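Local coordinates for taurocyamine kinase (Schistosoma mansoni, PDB 4WOD), which catalyses the reversible, magnesium-dependent transfer of a phosphate group between ATP and the guanidino compound taurocyamine, at residues M1-L6 with T45-V50; T38-G43 with S64-A69; N8-I13 with K25-D30; V32-A37 with F73-D78. The protein carries 4 engineered substitutions. All blocks are in the same frame, centred on the assembly; numbering follows the deposited sequence.

Interaction 1 of 4, residues M1-L6 with T45-V50; sequences MQVESL and TLAQCV
M1, V3 and L6 lay the extended N-terminal segment over the first turn of helix 46-55, an apolar contact with one polar clasp at its outer end, in the small helical N-terminal domain of the first kinase repeat. The clasp is made by Q48. Its chain runs extended beyond CG, and NE2 donates to M1 O at 3.0 Å, in the carbonyl plane and on a lone pair, with an N-H...O angle of 159°. The other end of the same amide is held too: OE1 accepts from T45 N, which lies above the plane of the Q48 side-chain carbonyl, and T45 OG1 accepts in return from Q48 N at 3.3 Å. Both ends of the amide are thus engaged, which fixes its rotation and leaves NE2 directed at M1. Next along the segment, V3 CG2 rests on A47 CB at 3.8 Å and reaches CG of Q48, while E4 O lies 3.6 Å from the same A47 CB. The methyl of A47 therefore packs against the segment at V3 and E4, where it turns toward helix 6-14. L6 closes the inner end. Its CG lies anti to the backbone N (chi1 -178°). From there CD1 packs on V50 CG2 at 3.8 Å and CD2 meets L46 CD2 at 3.9 Å; the side chains of L6 and L46 cross obliquely. L46 and V50 also touch F76 of helix 74-84, which carries the apolar layer further into the domain. The reciprocal bonds of T45 and Q48 are those of a capping box, the classic N-terminal helix cap, here with its glutamine also tethering the chain terminus.

Interaction 2 of 4, residues T38-G43 with S64-A69; sequences TKTSLG and SCDLNA
T40 and N68 bring their CA atoms within 6.0 Å where two loops meet, each folded into a type I beta turn, from T40 to G43 and from D66 to A69. The central link joins the side chains of T40 and D66, which reach toward each other tip to tip: T40 OG1, set between its own backbone N and carbonyl carbon (chi1 71°), donates to D66 OD2 at 2.6 Å, on the syn side of the carboxylate and 16° out of its plane. The same OG1 accepts from L42 N at 3.1 Å, forming an ST turn, and is also hydrogen-bonded to G44 N. D66 OD1 meanwhile takes N68 N on its anti lone pair at 2.8 Å, so the two carboxylate oxygens divide their work between the loops. T40 CG2 packs on C65 SG at 3.6 Å. L42 covers the aspartate from the other loop, CD1 lying 3.6 Å from D66 CB. S41 OG comes to 2.7 Å from N68 OD1, but the angle is poor for a hydrogen bond. The contact joins the loop between helices 29-35 and 46-55 to the one leading into helix 69-72; C65 and A69 touch C49 of helix 46-55, and T40 also packs against T72 and F73.

Interaction 3 of 4, residues N8-I13 with K25-D30; sequences NLQVKI and KYLTDD. Engineered in segment 8-13: V11 (natural residue Ala).
Q10 of helix 6-14 spans the gap to the L27-D29 bend, where helix 22-26 gives way to helix 29-35. Its CB starts the contact against the L27 side chain, 4.0 Å from CD2. CG, anti to the backbone N (chi1 -179°), passes alongside the L27 carbonyl at 3.6 Å from O, and the chain continues extended to CD, which lies almost equally far from L27 O and D29 OD1. OE1 makes no bond to D29, its nearest atom there being D29 OD1 at 3.7 Å; NE2 is the end that faces the acceptors, and it donates twice. One bond goes to L27 O at 3.1 Å, close to the amide plane of Q10 and with an N-H...O angle of 159°. The other goes to D29 OD1 at 3.0 Å, on the anti lone pair of that oxygen and tilted from the amide plane. The acceptors flank a helix-to-helix turn: L27 is the centre of an inverse gamma turn, and T28 is the N-cap of helix 29-35, its OG1 accepting from I31 N. One amide nitrogen thus ties helix 6-14 to the start of another helix within the all-helical N-terminal domain of the phosphagen kinase fold. The side chains of Q10 and D29 cross at about a right angle, their amide and carboxylate planes 66° apart. D29 OD1 also forms a salt bridge with R14, at the end of helix 6-14, so this oxygen has two partners on that helix. Beside the polar bridge, I13 CD1 approaches L27 CD2 at 4.3 Å, while V32 of helix 29-35 touches both Q10 and L27.

Interaction 4 of 4, residues V32-A37 with F73-D78; sequences VKKYQA and FRDFFD
The N-terminal end of helix 74-84, with F73 at the N-cap position, receives Y35 and K34 from helix 29-35 in the helical N-terminal domain. Y35 forms an edge-to-face (T-shaped) pair with F73: the edge of F73 points at the face of Y35, the ring planes are 84° apart, and the centroids are separated by 5.3 Å. F73 CD1 does the touching, 3.6 Å from Y35 CD1. The backbone of F73 adds a CH-pi contact over that ring, its CA 4.0 Å from the centroid, while K34 CG covers the opposite face. Y35 is thus clasped between K34 and F73, and its OH extends to the helix start, where D75 N donates to it at 3.2 Å with an N-H...O angle of 157°. D75 CB lies near the plane of the tyrosine ring, at its edge. Outside this pair K34, extended beyond CG, carries NZ to D75 OD2 in a salt bridge; the modelled separation is very short, and its exact length is doubtful. Y35 also touches L46 of helix 46-55, which packs against F76 as well, and F73 reaches T38 and T40 in the loop that follows helix 29-35.

From the N terminus, residues 1-6 lead into helix 6-14, whose contact with residues 25-30 (interaction 3) closes the shortest loop. That loop is nested inside the larger one closed when interaction 1 brings residues 45-50 back to the chain start. Residues 32-37 and 38-43 follow interaction 3 but precede 45-50, and their partners lie beyond it, so interactions 4 and 2 both cross interaction 1; interaction 2 is itself nested inside interaction 4. Helix 29-35 serves both interactions 3 and 4. F73 and F76 touch L46, joining interactions 1 and 4, whereas interactions 2 and 3 do not touch. Together the four bind helices 6-14, 29-35, 46-55 and 74-84 with their loops.

Interaction 1 of 4, residues M1-L6 with T45-V50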
# COMPACT_ATOMS: atom_id res chain seq x y z
N MET A 1 -18.76 27.20 -22.38
CA MET A 1 -17.36 27.14 -21.95
C MET A 1 -16.42 26.92 -23.13
O MET A 1 -16.49 25.89 -23.79
CB MET A 1 -17.18 26.02 -20.93
CG MET A 1 -15.81 26.00 -20.30
SD MET A 1 -15.61 24.52 -19.28
CE MET A 1 -14.09 24.93 -18.44
N GLN A 2 -15.55 27.90 -23.37
CA GLN A 2 -14.61 27.82 -24.48
C GLN A 2 -13.30 27.21 -23.99
O GLN A 2 -12.68 27.72 -23.04
CB GLN A 2 -14.37 29.20 -25.09
CG GLN A 2 -15.61 30.01 -25.46
CD GLN A 2 -15.25 31.38 -25.99
OE1 GLN A 2 -14.19 31.93 -25.65
NE2 GLN A 2 -16.10 31.94 -26.84
N VAL A 3 -12.91 26.11 -24.62
CA VAL A 3 -11.67 25.41 -24.31
C VAL A 3 -10.90 25.11 -25.60
O VAL A 3 -11.46 25.21 -26.69
CB VAL A 3 -11.94 24.09 -23.56
CG1 VAL A 3 -12.67 24.38 -22.25
CG2 VAL A 3 -12.74 23.09 -24.45
N GLU A 4 -9.63 24.74 -25.46
CA GLU A 4 -8.80 24.36 -26.61
C GLU A 4 -9.33 23.14 -27.38
O GLU A 4 -10.13 22.34 -26.85
CB GLU A 4 -7.36 24.06 -26.17
CG GLU A 4 -6.72 25.20 -25.42
CD GLU A 4 -5.20 25.23 -25.53
OE1 GLU A 4 -4.56 25.75 -24.58
OE2 GLU A 4 -4.64 24.77 -26.56
N SER A 5 -8.89 22.99 -28.63
CA SER A 5 -9.12 21.74 -29.35
C SER A 5 -8.76 20.49 -28.54
O SER A 5 -7.81 20.49 -27.74
CB SER A 5 -8.35 21.72 -30.67
OG SER A 5 -6.97 21.74 -30.41
N LEU A 6 -9.56 19.45 -28.74
CA LEU A 6 -9.29 18.15 -28.13
C LEU A 6 -7.88 17.65 -28.46
O LEU A 6 -7.15 17.18 -27.58
CB LEU A 6 -10.33 17.13 -28.59
CG LEU A 6 -10.26 15.70 -28.03
CD1 LEU A 6 -10.47 15.70 -26.52
CD2 LEU A 6 -11.28 14.83 -28.75
N THR A 45 -18.77 18.96 -25.69
CA THR A 45 -17.70 18.24 -26.38
C THR A 45 -16.80 17.48 -25.42
O THR A 45 -16.76 17.80 -24.22
CB THR A 45 -16.80 19.21 -27.16
OG1 THR A 45 -16.15 20.09 -26.24
CG2 THR A 45 -17.63 20.02 -28.10
N LEU A 46 -16.08 16.48 -25.94
CA LEU A 46 -15.12 15.72 -25.15
C LEU A 46 -13.98 16.60 -24.64
O LEU A 46 -13.47 16.38 -23.53
CB LEU A 46 -14.56 14.55 -25.97
CG LEU A 46 -13.60 13.53 -25.36
CD1 LEU A 46 -14.11 12.85 -24.06
CD2 LEU A 46 -13.26 12.47 -26.40
N ALA A 47 -13.57 17.58 -25.44
CA ALA A 47 -12.60 18.59 -24.96
C ALA A 47 -13.07 19.22 -23.64
O ALA A 47 -12.28 19.38 -22.71
CB ALA A 47 -12.38 19.69 -26.02
N GLN A 48 -14.36 19.55 -23.55
CA GLN A 48 -14.86 20.14 -22.32
C GLN A 48 -14.76 19.16 -21.16
O GLN A 48 -14.49 19.58 -20.02
CB GLN A 48 -16.31 20.61 -22.48
CG GLN A 48 -16.45 21.83 -23.33
CD GLN A 48 -17.90 22.16 -23.59
OE1 GLN A 48 -18.73 21.25 -23.72
NE2 GLN A 48 -18.22 23.44 -23.65
N CYS A 49 -14.98 17.87 -21.45
CA CYS A 49 -14.85 16.82 -20.42
C CYS A 49 -13.43 16.65 -19.87
O CYS A 49 -13.26 16.41 -18.68
CB CYS A 49 -15.31 15.46 -20.96
SG CYS A 49 -17.02 15.32 -21.52
N VAL A 50 -12.43 16.73 -20.74
CA VAL A 50 -11.04 16.42 -20.36
C VAL A 50 -10.18 17.64 -20.08
O VAL A 50 -9.01 17.51 -19.67
CB VAL A 50 -10.33 15.58 -21.47
CG1 VAL A 50 -11.02 14.23 -21.66
CG2 VAL A 50 -10.27 16.36 -22.79

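Interaction 2 of 4, residues T38-G43 with S64-A69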
# COMPACT_ATOMS: atom_id res chain seq x y z
N THR A 38 -17.61 15.63 -32.49
CA THR A 38 -18.89 15.18 -31.96
C THR A 38 -19.41 16.06 -30.80
O THR A 38 -18.64 16.45 -29.91
CB THR A 38 -18.79 13.72 -31.50
OG1 THR A 38 -18.26 12.94 -32.58
CG2 THR A 38 -20.16 13.17 -31.10
N LYS A 39 -20.71 16.36 -30.84
CA LYS A 39 -21.38 17.11 -29.77
C LYS A 39 -22.46 16.25 -29.09
O LYS A 39 -23.17 15.50 -29.75
CB LYS A 39 -22.03 18.39 -30.31
CG LYS A 39 -21.23 19.17 -31.34
CD LYS A 39 -19.99 19.74 -30.73
CE LYS A 39 -19.41 20.87 -31.58
NZ LYS A 39 -19.02 20.44 -32.96
N THR A 40 -22.62 16.40 -27.78
CA THR A 40 -23.73 15.74 -27.09
C THR A 40 -25.05 16.38 -27.49
O THR A 40 -25.08 17.37 -28.23
CB THR A 40 -23.61 15.84 -25.56
OG1 THR A 40 -23.87 17.19 -25.16
CG2 THR A 40 -22.20 15.42 -25.10
N SER A 41 -26.15 15.86 -26.97
CA SER A 41 -27.44 16.45 -27.29
C SER A 41 -27.61 17.82 -26.61
O SER A 41 -28.48 18.60 -26.99
CB SER A 41 -28.57 15.51 -26.87
OG SER A 41 -28.40 15.12 -25.52
N LEU A 42 -26.78 18.11 -25.61
CA LEU A 42 -26.82 19.42 -24.97
C LEU A 42 -25.69 20.30 -25.50
O LEU A 42 -25.46 21.39 -24.98
CB LEU A 42 -26.72 19.29 -23.44
CG LEU A 42 -27.94 18.63 -22.79
CD1 LEU A 42 -27.75 18.49 -21.29
CD2 LEU A 42 -29.19 19.43 -23.09
N GLY A 43 -24.99 19.80 -26.52
CA GLY A 43 -24.01 20.58 -27.25
C GLY A 43 -22.60 20.53 -26.70
O GLY A 43 -21.73 21.28 -27.16
N SER A 64 -17.67 15.53 -16.89
CA SER A 64 -18.61 15.40 -17.99
C SER A 64 -19.24 16.75 -18.30
O SER A 64 -19.69 17.45 -17.40
CB SER A 64 -19.69 14.35 -17.69
OG SER A 64 -20.21 14.51 -16.38
N CYS A 65 -19.23 17.09 -19.59
CA CYS A 65 -19.83 18.33 -20.07
C CYS A 65 -21.33 18.41 -19.78
O CYS A 65 -21.87 19.49 -19.56
CB CYS A 65 -19.57 18.47 -21.57
SG CYS A 65 -20.12 17.08 -22.63
N ASP A 66 -21.98 17.25 -19.78
CA ASP A 66 -23.39 17.13 -19.42
C ASP A 66 -23.68 15.64 -19.27
O ASP A 66 -22.81 14.82 -19.54
CB ASP A 66 -24.31 17.76 -20.47
CG ASP A 66 -24.11 17.17 -21.86
OD1 ASP A 66 -24.54 16.02 -22.10
OD2 ASP A 66 -23.54 17.87 -22.72
N LEU A 67 -24.92 15.30 -18.92
CA LEU A 67 -25.26 13.92 -18.57
C LEU A 67 -25.19 12.97 -19.76
O LEU A 67 -25.06 11.76 -19.58
CB LEU A 67 -26.65 13.86 -17.92
CG LEU A 67 -27.84 14.33 -18.78
CD1 LEU A 67 -28.48 13.16 -19.50
CD2 LEU A 67 -28.88 15.05 -17.94
N ASN A 68 -25.27 13.51 -20.97
CA ASN A 68 -25.21 12.71 -22.18
C ASN A 68 -23.80 12.39 -22.62
O ASN A 68 -23.62 11.70 -23.65
CB ASN A 68 -25.92 13.40 -23.33
CG ASN A 68 -27.38 13.61 -23.08
OD1 ASN A 68 -27.83 14.74 -22.86
ND2 ASN A 68 -28.15 12.52 -23.10
N ALA A 69 -22.82 12.92 -21.90
CA ALA A 69 -21.43 12.70 -22.27
C ALA A 69 -21.10 11.22 -22.20
O ALA A 69 -20.34 10.70 -23.02
CB ALA A 69 -20.49 13.49 -21.40

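Interaction 3 of 4, residues N8-I13 with K25-D30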
# COMPACT_ATOMS: atom_id res chain seq x y z
N ASN A 8 -5.24 19.44 -29.00
CA ASN A 8 -4.30 20.21 -28.18
C ASN A 8 -4.25 19.70 -26.76
O ASN A 8 -3.19 19.62 -26.15
CB ASN A 8 -4.67 21.70 -28.11
CG ASN A 8 -4.29 22.45 -29.37
OD1 ASN A 8 -4.00 21.85 -30.40
ND2 ASN A 8 -4.30 23.78 -29.29
N LEU A 9 -5.42 19.39 -26.23
CA LEU A 9 -5.55 18.97 -24.84
C LEU A 9 -4.89 17.59 -24.66
O LEU A 9 -4.23 17.32 -23.65
CB LEU A 9 -7.03 18.95 -24.41
CG LEU A 9 -7.77 20.30 -24.28
CD1 LEU A 9 -9.26 20.12 -23.88
CD2 LEU A 9 -7.06 21.25 -23.32
N GLN A 10 -5.06 16.73 -25.65
CA GLN A 10 -4.43 15.42 -25.62
C GLN A 10 -2.90 15.55 -25.58
O GLN A 10 -2.25 14.95 -24.73
CB GLN A 10 -4.83 14.57 -26.83
CG GLN A 10 -4.21 13.18 -26.81
CD GLN A 10 -4.00 12.60 -28.20
OE1 GLN A 10 -3.69 13.33 -29.14
NE2 GLN A 10 -4.19 11.29 -28.35
N VAL A 11 -2.34 16.31 -26.50
CA VAL A 11 -0.90 16.59 -26.47
C VAL A 11 -0.41 17.16 -25.13
O VAL A 11 0.61 16.71 -24.61
CB VAL A 11 -0.53 17.53 -27.62
CG1 VAL A 11 0.89 18.11 -27.42
CG2 VAL A 11 -0.62 16.78 -28.93
N LYS A 12 -1.14 18.12 -24.55
CA LYS A 12 -0.78 18.68 -23.25
C LYS A 12 -0.77 17.61 -22.15
O LYS A 12 0.19 17.49 -21.37
CB LYS A 12 -1.76 19.80 -22.85
CG LYS A 12 -1.56 21.11 -23.61
CD LYS A 12 -2.54 22.17 -23.13
CE LYS A 12 -2.14 23.54 -23.64
NZ LYS A 12 -0.93 24.05 -22.94
N ILE A 13 -1.84 16.82 -22.10
CA ILE A 13 -1.97 15.76 -21.13
C ILE A 13 -0.88 14.69 -21.33
O ILE A 13 -0.30 14.21 -20.36
CB ILE A 13 -3.37 15.12 -21.21
CG1 ILE A 13 -4.43 16.15 -20.80
CG2 ILE A 13 -3.44 13.88 -20.34
CD1 ILE A 13 -5.88 15.79 -21.15
N LYS A 25 -4.63 7.80 -20.03
CA LYS A 25 -4.55 6.39 -20.41
C LYS A 25 -5.46 6.07 -21.58
O LYS A 25 -5.07 5.36 -22.49
CB LYS A 25 -4.89 5.52 -19.21
CG LYS A 25 -4.72 4.03 -19.43
CD LYS A 25 -4.71 3.32 -18.08
CE LYS A 25 -4.85 1.82 -18.22
NZ LYS A 25 -4.95 1.21 -16.86
N TYR A 26 -6.67 6.63 -21.58
CA TYR A 26 -7.65 6.23 -22.57
C TYR A 26 -7.93 7.27 -23.66
O TYR A 26 -8.63 6.96 -24.63
CB TYR A 26 -8.94 5.82 -21.86
CG TYR A 26 -8.75 4.58 -21.02
CD1 TYR A 26 -8.47 3.34 -21.61
CD2 TYR A 26 -8.81 4.64 -19.63
CE1 TYR A 26 -8.27 2.20 -20.84
CE2 TYR A 26 -8.62 3.52 -18.85
CZ TYR A 26 -8.35 2.29 -19.46
OH TYR A 26 -8.16 1.18 -18.68
N LEU A 27 -7.37 8.47 -23.54
CA LEU A 27 -7.57 9.48 -24.58
C LEU A 27 -6.58 9.23 -25.73
O LEU A 27 -5.62 9.99 -25.93
CB LEU A 27 -7.44 10.90 -24.03
CG LEU A 27 -7.82 12.06 -24.95
CD1 LEU A 27 -9.26 11.88 -25.44
CD2 LEU A 27 -7.67 13.39 -24.25
N THR A 28 -6.83 8.16 -26.48
CA THR A 28 -5.91 7.71 -27.52
C THR A 28 -6.10 8.50 -28.81
O THR A 28 -7.10 9.22 -28.97
CB THR A 28 -6.09 6.23 -27.83
OG1 THR A 28 -7.37 6.01 -28.47
CG2 THR A 28 -6.02 5.41 -26.53
N ASP A 29 -5.15 8.36 -29.72
CA ASP A 29 -5.27 8.93 -31.06
C ASP A 29 -6.61 8.53 -31.70
O ASP A 29 -7.30 9.37 -32.28
CB ASP A 29 -4.09 8.51 -31.95
CG ASP A 29 -2.78 9.19 -31.56
OD1 ASP A 29 -2.79 10.09 -30.69
OD2 ASP A 29 -1.72 8.84 -32.13
N ASP A 30 -6.98 7.26 -31.60
CA ASP A 30 -8.20 6.80 -32.26
C ASP A 30 -9.43 7.46 -31.63
O ASP A 30 -10.39 7.81 -32.33
CB ASP A 30 -8.33 5.28 -32.18
CG ASP A 30 -7.32 4.56 -33.06
OD1 ASP A 30 -6.67 5.24 -33.89
OD2 ASP A 30 -7.19 3.32 -32.92

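Interaction 4 of 4, residues V32-A37 with F73-D78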
# COMPACT_ATOMS: atom_id res chain seq x y z
N VAL A 32 -9.54 10.41 -30.08
CA VAL A 32 -9.56 11.81 -30.53
C VAL A 32 -10.11 11.93 -31.94
O VAL A 32 -10.93 12.79 -32.24
CB VAL A 32 -8.15 12.43 -30.47
CG1 VAL A 32 -8.11 13.79 -31.19
CG2 VAL A 32 -7.70 12.58 -29.03
N LYS A 33 -9.65 11.04 -32.82
CA LYS A 33 -10.09 11.04 -34.22
C LYS A 33 -11.58 10.79 -34.33
O LYS A 33 -12.28 11.42 -35.13
CB LYS A 33 -9.32 9.99 -35.01
CG LYS A 33 -9.47 10.11 -36.50
CD LYS A 33 -8.24 9.52 -37.18
CE LYS A 33 -6.98 10.13 -36.57
NZ LYS A 33 -5.75 9.32 -36.84
N LYS A 34 -12.08 9.87 -33.51
CA LYS A 34 -13.49 9.53 -33.54
C LYS A 34 -14.38 10.68 -33.05
O LYS A 34 -15.43 10.94 -33.63
CB LYS A 34 -13.74 8.29 -32.69
CG LYS A 34 -15.19 7.84 -32.71
CD LYS A 34 -15.35 6.47 -32.06
CE LYS A 34 -16.72 5.91 -32.39
NZ LYS A 34 -16.98 4.68 -31.61
N TYR A 35 -13.97 11.37 -31.98
CA TYR A 35 -14.88 12.27 -31.27
C TYR A 35 -14.60 13.77 -31.38
O TYR A 35 -15.30 14.57 -30.77
CB TYR A 35 -14.89 11.90 -29.80
CG TYR A 35 -15.51 10.54 -29.48
CD1 TYR A 35 -16.77 10.19 -29.95
CD2 TYR A 35 -14.84 9.64 -28.66
CE1 TYR A 35 -17.33 8.96 -29.64
CE2 TYR A 35 -15.40 8.40 -28.34
CZ TYR A 35 -16.64 8.08 -28.83
OH TYR A 35 -17.19 6.86 -28.49
N GLN A 36 -13.59 14.18 -32.14
CA GLN A 36 -13.15 15.58 -32.03
C GLN A 36 -14.17 16.59 -32.59
O GLN A 36 -14.06 17.78 -32.30
CB GLN A 36 -11.80 15.78 -32.72
CG GLN A 36 -11.79 15.30 -34.14
CD GLN A 36 -10.49 15.60 -34.85
OE1 GLN A 36 -9.53 16.12 -34.25
NE2 GLN A 36 -10.44 15.29 -36.14
N ALA A 37 -15.14 16.13 -33.38
CA ALA A 37 -16.18 17.01 -33.90
C ALA A 37 -17.55 16.65 -33.32
O ALA A 37 -18.54 17.32 -33.63
CB ALA A 37 -16.22 16.97 -35.44
N PHE A 73 -19.74 9.96 -25.79
CA PHE A 73 -18.34 9.53 -25.90
C PHE A 73 -18.10 8.21 -25.17
O PHE A 73 -17.11 8.04 -24.45
CB PHE A 73 -17.42 10.64 -25.39
CG PHE A 73 -17.82 12.02 -25.87
CD1 PHE A 73 -17.66 12.37 -27.21
CD2 PHE A 73 -18.34 12.96 -24.99
CE1 PHE A 73 -18.01 13.64 -27.66
CE2 PHE A 73 -18.70 14.23 -25.44
CZ PHE A 73 -18.54 14.57 -26.78
N ARG A 74 -18.99 7.26 -25.41
CA ARG A 74 -18.98 6.00 -24.67
C ARG A 74 -17.69 5.16 -24.72
O ARG A 74 -17.32 4.55 -23.72
CB ARG A 74 -20.12 5.12 -25.14
CG ARG A 74 -20.24 3.87 -24.30
CD ARG A 74 -21.65 3.51 -24.03
NE ARG A 74 -21.73 2.11 -23.63
CZ ARG A 74 -22.83 1.38 -23.79
NH1 ARG A 74 -23.91 1.93 -24.32
NH2 ARG A 74 -22.82 0.11 -23.42
N ASP A 75 -17.02 5.11 -25.87
CA ASP A 75 -15.81 4.28 -25.98
C ASP A 75 -14.75 4.75 -24.99
O ASP A 75 -13.96 3.96 -24.48
CB ASP A 75 -15.21 4.33 -27.40
CG ASP A 75 -16.14 3.77 -28.46
OD1 ASP A 75 -17.15 3.10 -28.13
OD2 ASP A 75 -15.83 3.99 -29.64
N PHE A 76 -14.73 6.06 -24.74
CA PHE A 76 -13.80 6.68 -23.81
C PHE A 76 -14.26 6.48 -22.36
O PHE A 76 -13.52 5.96 -21.53
CB PHE A 76 -13.64 8.17 -24.13
CG PHE A 76 -12.90 8.97 -23.08
CD1 PHE A 76 -11.52 8.86 -22.93
CD2 PHE A 76 -13.60 9.86 -22.24
CE1 PHE A 76 -10.84 9.60 -21.96
CE2 PHE A 76 -12.92 10.61 -21.26
CZ PHE A 76 -11.55 10.48 -21.12
N PHE A 77 -15.49 6.90 -22.06
CA PHE A 77 -15.95 6.86 -20.66
C PHE A 77 -16.13 5.44 -20.11
O PHE A 77 -15.88 5.22 -18.93
CB PHE A 77 -17.27 7.64 -20.50
CG PHE A 77 -17.08 9.13 -20.35
CD1 PHE A 77 -16.69 9.67 -19.13
CD2 PHE A 77 -17.27 9.98 -21.42
CE1 PHE A 77 -16.51 11.05 -18.98
CE2 PHE A 77 -17.10 11.36 -21.28
CZ PHE A 77 -16.71 11.89 -20.05
N ASP A 78 -16.57 4.50 -20.95
CA ASP A 78 -16.76 3.12 -20.46
C ASP A 78 -15.40 2.54 -20.07
O ASP A 78 -15.28 1.82 -19.08
CB ASP A 78 -17.44 2.25 -21.51
CG ASP A 78 -18.95 2.26 -21.38
OD1 ASP A 78 -19.45 3.05 -20.55
OD2 ASP A 78 -19.63 1.49 -22.10